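SnoN,Epimerase SnoN (Streptomyces nogalater, PDB 5EP9) acts as a non-heme iron and 2-oxoglutarate-dependent epimerase in the biosynthesis of nogalamycin. Local coordinates at residues W76-M84 with K133-P141; Y40-V51 with V209-H220. All coordinates share one frame; numbering follows the deposited sequence.

Contact 1 (W76-M84 with K133-P141); sequences WGSGAGTVM and KDASVPTAP. With AKG (2-oxoglutaric acid), chain E.
Trp-76 touches Thr-139 at the far corner of its indole, where CH2 lies 3.9 Å from the methyl CG2 of Thr-139. In the turn, Ala-80 O is met by CG1 of Val-137 at 3.4 Å. Thr-82 then supplies the polar joint. Its OG1 donates to the syn lone pair of Asp-134 OD1 (2.8 Å) and is also hydrogen-bonded to Arg-75. Its carbonyl O receives Val-137 N at 3.0 Å, from about 45° above the carbonyl plane. A water donates to Thr-82 O and to Val-83 O and bonds Ser-136 OG, which is itself held by Asn-230. Val-83 CG2 rests on Val-137 CG2 at 4.0 Å, while its CG1 reaches Thr-139 OG1 and sits over the centre of one face of the indole, a CH-pi contact within the segment. Val-83 and Met-84 both lie opposite Trp-76 in a classic beta bulge, Trp-76 O accepting from both their N atoms. Met-84 closes the segment, bent at chi3 (71°) so that CE comes 3.4 Å from O4 of 2-oxoglutarate. Thr-139 OG1 donates to that O4 at 2.6 Å. Lys-128 NZ bonds Thr-139 OG1, Val-83 O and Val-137 O. Both segments lie in the 14-202 part of the fused construct, Asn-230 in the 203-305 part. With OG1 donating to the cosubstrate, the ammonium beside it would probably polarise the hydroxyl and stabilise the distal carboxylate.

Contact 2 (Y40-V51 with V209-H220); sequences YRRDGYVHVPGV and VPLRAGDCTFHH. With AKG (2-oxoglutaric acid), chain E.
Asp-215 OD2 is gripped from two sides: His-47 NE2 donates at 2.9 Å, and Arg-212 N, from within the same type II turn, donates at 3.1 Å. The two reach it from opposite faces of the carboxylate plane, and the histidine bond lies within its own ring plane. The other oxygen, OD1, takes Gly-50 N at 2.9 Å, so three N-H groups fix the rotation of the carboxylate. His-47 arrives there with CG anti to its backbone N (chi1 174°). Leu-211 CD2 sits 3.3 Å from CD2 of the same imidazole, and Val-209 CG1 lies over one ring face.

Beyond this turn, strands 45-48 and 216-220 run antiparallel. Val-46 with Phe-218 and Val-48 with Cys-216 are hydrogen-bonded pairs, each joined by two bonds; Tyr-45 with His-219 and His-47 with Thr-217 are non-hydrogen-bonded. At the end of the strand, His-220 N donates to Gly-44 O. The face bearing Val-46, Val-48, Cys-216 and Phe-218 is apolar: Val-48 CG2 meets the Phe-218 ring edge at CE1 (4.1 Å), Val-51 CG1 touches Cys-216 SG, and helix 104-114 packs against Phe-218. Tyr-40 lays its OH against His-220 CB at 3.4 Å, crossing it at about a right angle.

On the opposite face, with Tyr-45, His-47 and Thr-217, His-219 reaches the cosubstrate. Tyr-45 CB packs on His-219 CB, and the Tyr-45 ring stacks on Phe-175. His-219 NE2 makes a weak bond of 3.2 Å to O1 of 2-oxoglutarate. In this construct the pairing joins the 14-202 part to the 203-305 part. Chemically, a carboxylate bonded by three N-H groups probably steadies the turn before strand 216-220, from which His-219 bonds the iron ligand Asp-144 and, weakly, 2-oxoglutarate.

The two contacts show how one cupin-type double-stranded beta-helix treats the two margins of its larger sheet. Contact 2 is mostly buried and pairs an outermost strand with its neighbour, so main-chain bonds and an apolar face do most of the work. Contact 1 is only partly buried and sits at the other margin, where a bulged hairpin meets the entry to strand 139-142 of the smaller sheet; one main-chain bond, side-chain bonds and a water stand in place of regular pairing. Their centres are 24 Å apart, yet they serve opposite ends of 2-oxoglutarate: contact 1 bonds the carboxylate remote from the keto group, contact 2 only weakly the one beside it, close to the iron.

Contact 1 (W76-M84 with K133-P141)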
loop_
_atom_site.group_PDB
_atom_site.type_symbol
_atom_site.label_atom_id
_atom_site.label_comp_id
_atom_site.label_asym_id
_atom_site.label_seq_id
_atom_site.Cartn_x
_atom_site.Cartn_y
_atom_site.Cartn_z
ATOM N N TRP A 76 -4.128 10.726 -10.343
ATOM C CA TRP A 76 -4.646 9.506 -10.945
ATOM C C TRP A 76 -6.107 9.738 -11.389
ATOM O O TRP A 76 -7.052 9.789 -10.601
ATOM C CB TRP A 76 -4.575 8.324 -9.973
ATOM C CG TRP A 76 -5.037 6.936 -10.528
ATOM C CD1 TRP A 76 -5.436 6.638 -11.800
ATOM C CD2 TRP A 76 -5.109 5.694 -9.789
ATOM N NE1 TRP A 76 -5.758 5.294 -11.889
ATOM C CE2 TRP A 76 -5.563 4.695 -10.668
ATOM C CE3 TRP A 76 -4.796 5.337 -8.481
ATOM C CZ2 TRP A 76 -5.754 3.348 -10.259
ATOM C CZ3 TRP A 76 -4.964 3.985 -8.046
ATOM C CH2 TRP A 76 -5.443 3.011 -8.934
ATOM N N GLY A 77 -6.222 9.987 -12.672
ATOM C CA GLY A 77 -7.461 10.359 -13.311
ATOM C C GLY A 77 -7.825 9.175 -14.198
ATOM O O GLY A 77 -7.050 8.283 -14.436
ATOM N N SER A 78 -9.068 9.172 -14.604
ATOM C CA SER A 78 -9.619 8.215 -15.616
ATOM C C SER A 78 -10.622 9.028 -16.402
ATOM O O SER A 78 -10.785 10.229 -16.164
ATOM C CB SER A 78 -10.215 6.926 -14.973
ATOM O OG SER A 78 -11.337 7.184 -14.097
ATOM N N GLY A 79 -11.262 8.391 -17.354
ATOM C CA GLY A 79 -12.392 9.035 -18.115
ATOM C C GLY A 79 -13.525 9.377 -17.167
ATOM O O GLY A 79 -14.065 10.482 -17.211
ATOM N N ALA A 80 -13.786 8.431 -16.253
ATOM C CA ALA A 80 -14.787 8.560 -15.146
ATOM C C ALA A 80 -14.583 9.809 -14.259
ATOM O O ALA A 80 -15.580 10.400 -13.763
ATOM C CB ALA A 80 -14.835 7.302 -14.253
ATOM N N GLY A 81 -13.311 10.202 -14.067
ATOM C CA GLY A 81 -12.949 11.398 -13.258
ATOM C C GLY A 81 -11.733 11.129 -12.397
ATOM O O GLY A 81 -10.939 10.268 -12.693
ATOM N N THR A 82 -11.659 11.816 -11.272
ATOM C CA THR A 82 -10.521 11.699 -10.403
ATOM C C THR A 82 -10.637 10.588 -9.362
ATOM O O THR A 82 -11.345 10.660 -8.367
ATOM C CB THR A 82 -10.173 13.008 -9.705
ATOM O OG1 THR A 82 -10.009 14.031 -10.707
ATOM C CG2 THR A 82 -8.898 12.861 -8.842
ATOM N N VAL A 83 -9.733 9.659 -9.557
ATOM C CA VAL A 83 -9.586 8.502 -8.708
ATOM C C VAL A 83 -8.943 8.949 -7.423
ATOM O O VAL A 83 -9.392 8.599 -6.337
ATOM C CB VAL A 83 -8.756 7.390 -9.396
ATOM C CG1 VAL A 83 -8.637 6.226 -8.478
ATOM C CG2 VAL A 83 -9.386 6.909 -10.735
ATOM N N MET A 84 -7.861 9.687 -7.563
ATOM C CA MET A 84 -7.130 10.211 -6.418
ATOM C C MET A 84 -6.027 11.195 -6.806
ATOM O O MET A 84 -5.598 11.236 -7.943
ATOM C CB MET A 84 -6.457 9.116 -5.577
ATOM C CG MET A 84 -5.413 8.316 -6.336
ATOM S SD MET A 84 -4.670 7.167 -5.122
ATOM C CE MET A 84 -6.015 6.004 -4.849
ATOM N N LYS A 133 -16.294 21.209 -9.412
ATOM C CA LYS A 133 -16.333 20.642 -10.780
ATOM C C LYS A 133 -15.483 19.385 -10.968
ATOM O O LYS A 133 -15.355 18.887 -12.100
ATOM C CB LYS A 133 -15.935 21.675 -11.884
ATOM C CG LYS A 133 -16.679 21.420 -13.199
ATOM C CD LYS A 133 -16.791 22.633 -14.102
ATOM C CE LYS A 133 -18.166 23.194 -13.869
ATOM N NZ LYS A 133 -18.451 24.273 -14.819
ATOM N N ASP A 134 -14.988 18.827 -9.873
ATOM C CA ASP A 134 -14.201 17.604 -9.918
ATOM C C ASP A 134 -14.562 16.674 -8.772
ATOM O O ASP A 134 -13.979 16.665 -7.712
ATOM C CB ASP A 134 -12.709 17.949 -9.917
ATOM C CG ASP A 134 -11.825 16.698 -10.056
ATOM O OD1 ASP A 134 -12.160 15.808 -10.844
ATOM O OD2 ASP A 134 -10.830 16.558 -9.333
ATOM N N ALA A 135 -15.504 15.816 -9.038
ATOM C CA ALA A 135 -15.954 14.827 -8.062
ATOM C C ALA A 135 -14.984 13.655 -8.012
ATOM O O ALA A 135 -14.476 13.187 -8.998
ATOM C CB ALA A 135 -17.395 14.317 -8.380
ATOM N N SER A 136 -14.765 13.212 -6.804
ATOM C CA SER A 136 -14.136 11.951 -6.494
ATOM C C SER A 136 -14.905 10.791 -7.181
ATOM O O SER A 136 -16.098 10.728 -7.095
ATOM C CB SER A 136 -14.210 11.761 -4.959
ATOM O OG SER A 136 -13.620 10.579 -4.552
ATOM N N VAL A 137 -14.149 9.834 -7.715
ATOM C CA VAL A 137 -14.670 8.590 -8.266
ATOM C C VAL A 137 -14.039 7.391 -7.553
ATOM O O VAL A 137 -13.031 7.555 -6.842
ATOM C CB VAL A 137 -14.550 8.519 -9.797
ATOM C CG1 VAL A 137 -15.212 9.766 -10.416
ATOM C CG2 VAL A 137 -13.098 8.338 -10.252
ATOM N N PRO A 138 -14.611 6.181 -7.745
ATOM C CA PRO A 138 -14.031 4.991 -7.098
ATOM C C PRO A 138 -12.644 4.620 -7.619
ATOM O O PRO A 138 -12.248 4.993 -8.735
ATOM C CB PRO A 138 -15.016 3.839 -7.427
ATOM C CG PRO A 138 -16.269 4.556 -7.828
ATOM C CD PRO A 138 -15.845 5.857 -8.484
ATOM N N THR A 139 -11.961 3.847 -6.849
ATOM C CA THR A 139 -10.799 3.150 -7.319
ATOM C C THR A 139 -11.279 1.778 -7.872
ATOM O O THR A 139 -11.717 0.957 -7.103
ATOM C CB THR A 139 -9.803 2.899 -6.165
ATOM O OG1 THR A 139 -9.421 4.143 -5.602
ATOM C CG2 THR A 139 -8.532 2.296 -6.745
ATOM N N ALA A 140 -11.140 1.554 -9.187
ATOM C CA ALA A 140 -11.541 0.327 -9.826
ATOM C C ALA A 140 -10.767 -0.934 -9.309
ATOM O O ALA A 140 -9.619 -0.852 -8.865
ATOM C CB ALA A 140 -11.376 0.450 -11.336
ATOM N N PRO A 141 -11.432 -2.103 -9.293
ATOM C CA PRO A 141 -10.827 -3.335 -8.804
ATOM C C PRO A 141 -9.547 -3.715 -9.542
ATOM O O PRO A 141 -9.448 -3.586 -10.717
ATOM C CB PRO A 141 -11.910 -4.413 -9.083
ATOM C CG PRO A 141 -13.165 -3.675 -9.270
ATOM C CD PRO A 141 -12.819 -2.339 -9.833
HETATM C C1 AKG E . -3.467 0.062 -2.828
HETATM O O1 AKG E . -2.875 -0.910 -3.364
HETATM O O2 AKG E . -3.121 0.524 -1.713
HETATM C C2 AKG E . -4.648 0.661 -3.493
HETATM O O5 AKG E . -5.020 0.201 -4.591
HETATM C C3 AKG E . -5.340 1.847 -2.781
HETATM C C4 AKG E . -6.657 2.323 -3.386
HETATM C C5 AKG E . -7.312 3.503 -2.705
HETATM O O3 AKG E . -6.810 3.961 -1.662
HETATM O O4 AKG E . -8.336 4.041 -3.227
HETATM O O HOH W 1 -11.184 10.596 -5.567
#

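Contact 2 (Y40-V51 with V209-H220)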
loop_
_atom_site.group_PDB
_atom_site.type_symbol
_atom_site.label_atom_id
_atom_site.label_comp_id
_atom_site.label_asym_id
_atom_site.label_seq_id
_atom_site.Cartn_x
_atom_site.Cartn_y
_atom_site.Cartn_z
ATOM N N TYR A 40 -4.657 -13.221 7.564
ATOM C CA TYR A 40 -3.924 -12.675 6.370
ATOM C C TYR A 40 -3.686 -13.754 5.250
ATOM O O TYR A 40 -3.910 -13.542 4.076
ATOM C CB TYR A 40 -2.624 -12.024 6.757
ATOM C CG TYR A 40 -1.840 -11.512 5.584
ATOM C CD1 TYR A 40 -2.249 -10.375 4.920
ATOM C CD2 TYR A 40 -0.689 -12.129 5.144
ATOM C CE1 TYR A 40 -1.517 -9.884 3.834
ATOM C CE2 TYR A 40 0.049 -11.654 4.018
ATOM C CZ TYR A 40 -0.366 -10.550 3.393
ATOM O OH TYR A 40 0.268 -10.044 2.313
ATOM N N ARG A 41 -3.243 -14.921 5.642
ATOM C CA ARG A 41 -2.938 -15.978 4.694
ATOM C C ARG A 41 -4.209 -16.506 3.992
ATOM O O ARG A 41 -4.192 -16.713 2.790
ATOM C CB ARG A 41 -2.123 -17.080 5.370
ATOM C CG ARG A 41 -0.662 -16.558 5.510
ATOM C CD ARG A 41 0.371 -17.602 5.899
ATOM N NE ARG A 41 -0.209 -18.547 6.852
ATOM C CZ ARG A 41 -0.193 -18.449 8.164
ATOM N NH1 ARG A 41 0.451 -17.455 8.778
ATOM N NH2 ARG A 41 -0.777 -19.450 8.877
ATOM N N ARG A 42 -5.261 -16.715 4.758
ATOM C CA ARG A 42 -6.576 -17.216 4.263
ATOM C C ARG A 42 -7.280 -16.185 3.390
ATOM O O ARG A 42 -7.666 -16.454 2.299
ATOM C CB ARG A 42 -7.454 -17.524 5.440
ATOM C CG ARG A 42 -8.776 -18.229 5.100
ATOM C CD ARG A 42 -9.488 -18.846 6.327
ATOM N NE ARG A 42 -9.045 -18.248 7.626
ATOM C CZ ARG A 42 -8.409 -18.885 8.645
ATOM N NH1 ARG A 42 -8.166 -20.222 8.621
ATOM N NH2 ARG A 42 -8.058 -18.188 9.747
ATOM N N ASP A 43 -7.272 -14.970 3.814
ATOM C CA ASP A 43 -8.038 -13.937 3.114
ATOM C C ASP A 43 -7.317 -13.089 2.134
ATOM O O ASP A 43 -7.926 -12.508 1.221
ATOM C CB ASP A 43 -8.720 -12.974 4.121
ATOM C CG ASP A 43 -9.785 -13.638 5.003
ATOM O OD1 ASP A 43 -10.201 -14.744 4.722
ATOM O OD2 ASP A 43 -10.227 -12.971 5.962
ATOM N N GLY A 44 -6.036 -12.878 2.384
ATOM C CA GLY A 44 -5.212 -12.019 1.521
ATOM C C GLY A 44 -5.175 -10.577 1.959
ATOM O O GLY A 44 -4.623 -9.736 1.259
ATOM N N TYR A 45 -5.837 -10.299 3.077
ATOM C CA TYR A 45 -5.779 -9.007 3.716
ATOM C C TYR A 45 -6.044 -9.181 5.162
ATOM O O TYR A 45 -6.631 -10.161 5.575
ATOM C CB TYR A 45 -6.804 -8.014 3.103
ATOM C CG TYR A 45 -8.202 -8.280 3.571
ATOM C CD1 TYR A 45 -8.926 -9.314 3.036
ATOM C CD2 TYR A 45 -8.741 -7.565 4.640
ATOM C CE1 TYR A 45 -10.219 -9.599 3.499
ATOM C CE2 TYR A 45 -10.025 -7.813 5.083
ATOM C CZ TYR A 45 -10.733 -8.816 4.522
ATOM O OH TYR A 45 -11.942 -9.116 5.012
ATOM N N VAL A 46 -5.720 -8.155 5.929
ATOM C CA VAL A 46 -6.156 -8.108 7.324
ATOM C C VAL A 46 -6.291 -6.689 7.807
ATOM O O VAL A 46 -5.508 -5.777 7.363
ATOM C CB VAL A 46 -5.210 -8.995 8.158
ATOM C CG1 VAL A 46 -3.923 -8.294 8.562
ATOM C CG2 VAL A 46 -5.903 -9.547 9.336
ATOM N N HIS A 47 -7.233 -6.482 8.702
ATOM C CA HIS A 47 -7.450 -5.216 9.360
ATOM C C HIS A 47 -6.755 -5.260 10.713
ATOM O O HIS A 47 -7.002 -6.151 11.506
ATOM C CB HIS A 47 -8.973 -4.987 9.541
ATOM C CG HIS A 47 -9.355 -3.784 10.342
ATOM N ND1 HIS A 47 -10.500 -3.724 11.079
ATOM C CD2 HIS A 47 -8.758 -2.587 10.514
ATOM C CE1 HIS A 47 -10.613 -2.552 11.649
ATOM N NE2 HIS A 47 -9.558 -1.849 11.328
ATOM N N VAL A 48 -5.993 -4.217 11.013
ATOM C CA VAL A 48 -5.351 -4.060 12.343
ATOM C C VAL A 48 -5.753 -2.735 12.941
ATOM O O VAL A 48 -5.272 -1.705 12.498
ATOM C CB VAL A 48 -3.778 -4.120 12.312
ATOM C CG1 VAL A 48 -3.189 -4.069 13.719
ATOM C CG2 VAL A 48 -3.307 -5.396 11.657
ATOM N N PRO A 49 -6.592 -2.759 13.945
ATOM C CA PRO A 49 -6.949 -1.449 14.571
ATOM C C PRO A 49 -5.841 -0.797 15.435
ATOM O O PRO A 49 -5.037 -1.479 15.985
ATOM C CB PRO A 49 -8.131 -1.770 15.460
ATOM C CG PRO A 49 -7.996 -3.237 15.761
ATOM C CD PRO A 49 -7.284 -3.892 14.585
ATOM N N GLY A 50 -5.798 0.530 15.435
ATOM C CA GLY A 50 -4.993 1.294 16.391
ATOM C C GLY A 50 -3.504 0.978 16.251
ATOM O O GLY A 50 -2.815 0.788 17.178
ATOM N N VAL A 51 -3.051 0.887 15.017
ATOM C CA VAL A 51 -1.642 0.645 14.798
ATOM C C VAL A 51 -0.809 1.935 15.140
ATOM O O VAL A 51 0.315 1.837 15.582
ATOM C CB VAL A 51 -1.431 0.055 13.419
ATOM C CG1 VAL A 51 -1.315 1.104 12.340
ATOM C CG2 VAL A 51 -0.199 -0.720 13.425
ATOM N N VAL A 209 -14.310 -2.729 4.197
ATOM C CA VAL A 209 -13.653 -2.536 5.494
ATOM C C VAL A 209 -13.503 -1.086 5.864
ATOM O O VAL A 209 -12.456 -0.487 5.640
ATOM C CB VAL A 209 -12.265 -3.170 5.471
ATOM C CG1 VAL A 209 -11.573 -3.134 6.860
ATOM C CG2 VAL A 209 -12.415 -4.629 5.036
ATOM N N PRO A 210 -14.491 -0.554 6.516
ATOM C CA PRO A 210 -14.274 0.794 7.065
ATOM C C PRO A 210 -13.207 0.795 8.178
ATOM O O PRO A 210 -13.037 -0.199 8.881
ATOM C CB PRO A 210 -15.629 1.202 7.567
ATOM C CG PRO A 210 -16.375 -0.051 7.694
ATOM C CD PRO A 210 -15.819 -1.066 6.829
ATOM N N LEU A 211 -12.550 1.928 8.300
ATOM C CA LEU A 211 -11.390 2.058 9.221
ATOM C C LEU A 211 -11.531 3.322 10.032
ATOM O O LEU A 211 -11.809 4.370 9.463
ATOM C CB LEU A 211 -10.081 2.197 8.404
ATOM C CG LEU A 211 -9.686 1.046 7.546
ATOM C CD1 LEU A 211 -8.380 1.383 6.850
ATOM C CD2 LEU A 211 -9.500 -0.198 8.405
ATOM N N ARG A 212 -11.247 3.222 11.316
ATOM C CA ARG A 212 -11.001 4.432 12.119
ATOM C C ARG A 212 -9.599 5.017 11.891
ATOM O O ARG A 212 -8.666 4.293 11.510
ATOM C CB ARG A 212 -11.183 4.095 13.603
ATOM C CG ARG A 212 -12.626 3.618 13.911
ATOM C CD ARG A 212 -13.191 4.228 15.125
ATOM N NE ARG A 212 -13.480 5.691 14.863
ATOM C CZ ARG A 212 -14.366 6.428 15.553
ATOM N NH1 ARG A 212 -15.063 5.841 16.528
ATOM N NH2 ARG A 212 -14.608 7.712 15.229
ATOM N N ALA A 213 -9.449 6.318 12.174
ATOM C CA ALA A 213 -8.136 6.945 12.152
ATOM C C ALA A 213 -7.177 6.104 12.956
ATOM O O ALA A 213 -7.476 5.726 14.084
ATOM C CB ALA A 213 -8.200 8.364 12.746
ATOM N N GLY A 214 -5.997 5.835 12.381
ATOM C CA GLY A 214 -4.907 5.090 13.044
ATOM C C GLY A 214 -4.969 3.601 12.868
ATOM O O GLY A 214 -4.080 2.889 13.319
ATOM N N ASP A 215 -6.068 3.120 12.306
ATOM C CA ASP A 215 -6.154 1.699 11.857
ATOM C C ASP A 215 -5.404 1.535 10.584
ATOM O O ASP A 215 -5.186 2.508 9.804
ATOM C CB ASP A 215 -7.606 1.279 11.536
ATOM C CG ASP A 215 -8.489 1.172 12.750
ATOM O OD1 ASP A 215 -8.092 1.499 13.889
ATOM O OD2 ASP A 215 -9.667 0.840 12.531
ATOM N N CYS A 216 -5.003 0.300 10.308
ATOM C CA CYS A 216 -4.539 -0.008 8.947
ATOM C C CYS A 216 -5.105 -1.315 8.460
ATOM O O CYS A 216 -5.661 -2.148 9.227
ATOM C CB CYS A 216 -3.003 -0.022 8.857
ATOM S SG CYS A 216 -2.218 -1.442 9.571
ATOM N N THR A 217 -4.935 -1.483 7.169
ATOM C CA THR A 217 -5.004 -2.792 6.550
ATOM C C THR A 217 -3.628 -3.166 5.992
ATOM O O THR A 217 -2.830 -2.290 5.659
ATOM C CB THR A 217 -6.039 -2.875 5.461
ATOM O OG1 THR A 217 -5.872 -1.811 4.506
ATOM C CG2 THR A 217 -7.439 -2.779 6.042
ATOM N N PHE A 218 -3.409 -4.482 5.915
ATOM C CA PHE A 218 -2.403 -5.072 5.072
ATOM C C PHE A 218 -3.076 -5.889 4.011
ATOM O O PHE A 218 -4.025 -6.636 4.293
ATOM C CB PHE A 218 -1.500 -5.969 5.860
ATOM C CG PHE A 218 -0.639 -5.242 6.867
ATOM C CD1 PHE A 218 -1.102 -5.043 8.128
ATOM C CD2 PHE A 218 0.610 -4.752 6.490
ATOM C CE1 PHE A 218 -0.339 -4.367 9.066
ATOM C CE2 PHE A 218 1.404 -4.121 7.422
ATOM C CZ PHE A 218 0.940 -3.927 8.727
ATOM N N HIS A 219 -2.639 -5.724 2.765
ATOM C CA HIS A 219 -3.084 -6.631 1.699
ATOM C C HIS A 219 -1.961 -7.139 0.818
ATOM O O HIS A 219 -1.049 -6.410 0.373
ATOM C CB HIS A 219 -4.257 -6.041 0.901
ATOM C CG HIS A 219 -3.911 -4.919 0.009
ATOM N ND1 HIS A 219 -3.908 -3.614 0.436
ATOM C CD2 HIS A 219 -3.631 -4.882 -1.311
ATOM C CE1 HIS A 219 -3.654 -2.818 -0.592
ATOM N NE2 HIS A 219 -3.465 -3.563 -1.652
ATOM N N HIS A 220 -2.137 -8.385 0.469
ATOM C CA HIS A 220 -1.259 -9.116 -0.469
ATOM C C HIS A 220 -1.350 -8.551 -1.884
ATOM O O HIS A 220 -2.356 -8.082 -2.342
ATOM C CB HIS A 220 -1.671 -10.614 -0.431
ATOM C CG HIS A 220 -0.726 -11.574 -1.098
ATOM N ND1 HIS A 220 -0.642 -11.734 -2.473
ATOM C CD2 HIS A 220 0.099 -12.505 -0.564
ATOM C CE1 HIS A 220 0.248 -12.656 -2.753
ATOM N NE2 HIS A 220 0.666 -13.176 -1.623
HETATM C C1 AKG E . -3.467 0.062 -2.828
HETATM O O1 AKG E . -2.875 -0.910 -3.364
HETATM O O2 AKG E . -3.121 0.524 -1.713
HETATM C C2 AKG E . -4.648 0.661 -3.493
HETATM O O5 AKG E . -5.020 0.201 -4.591
HETATM C C3 AKG E . -5.340 1.847 -2.781
HETATM C C4 AKG E . -6.657 2.323 -3.386
HETATM C C5 AKG E . -7.312 3.503 -2.705
HETATM O O3 AKG E . -6.810 3.961 -1.662
HETATM O O4 AKG E . -8.336 4.041 -3.227
#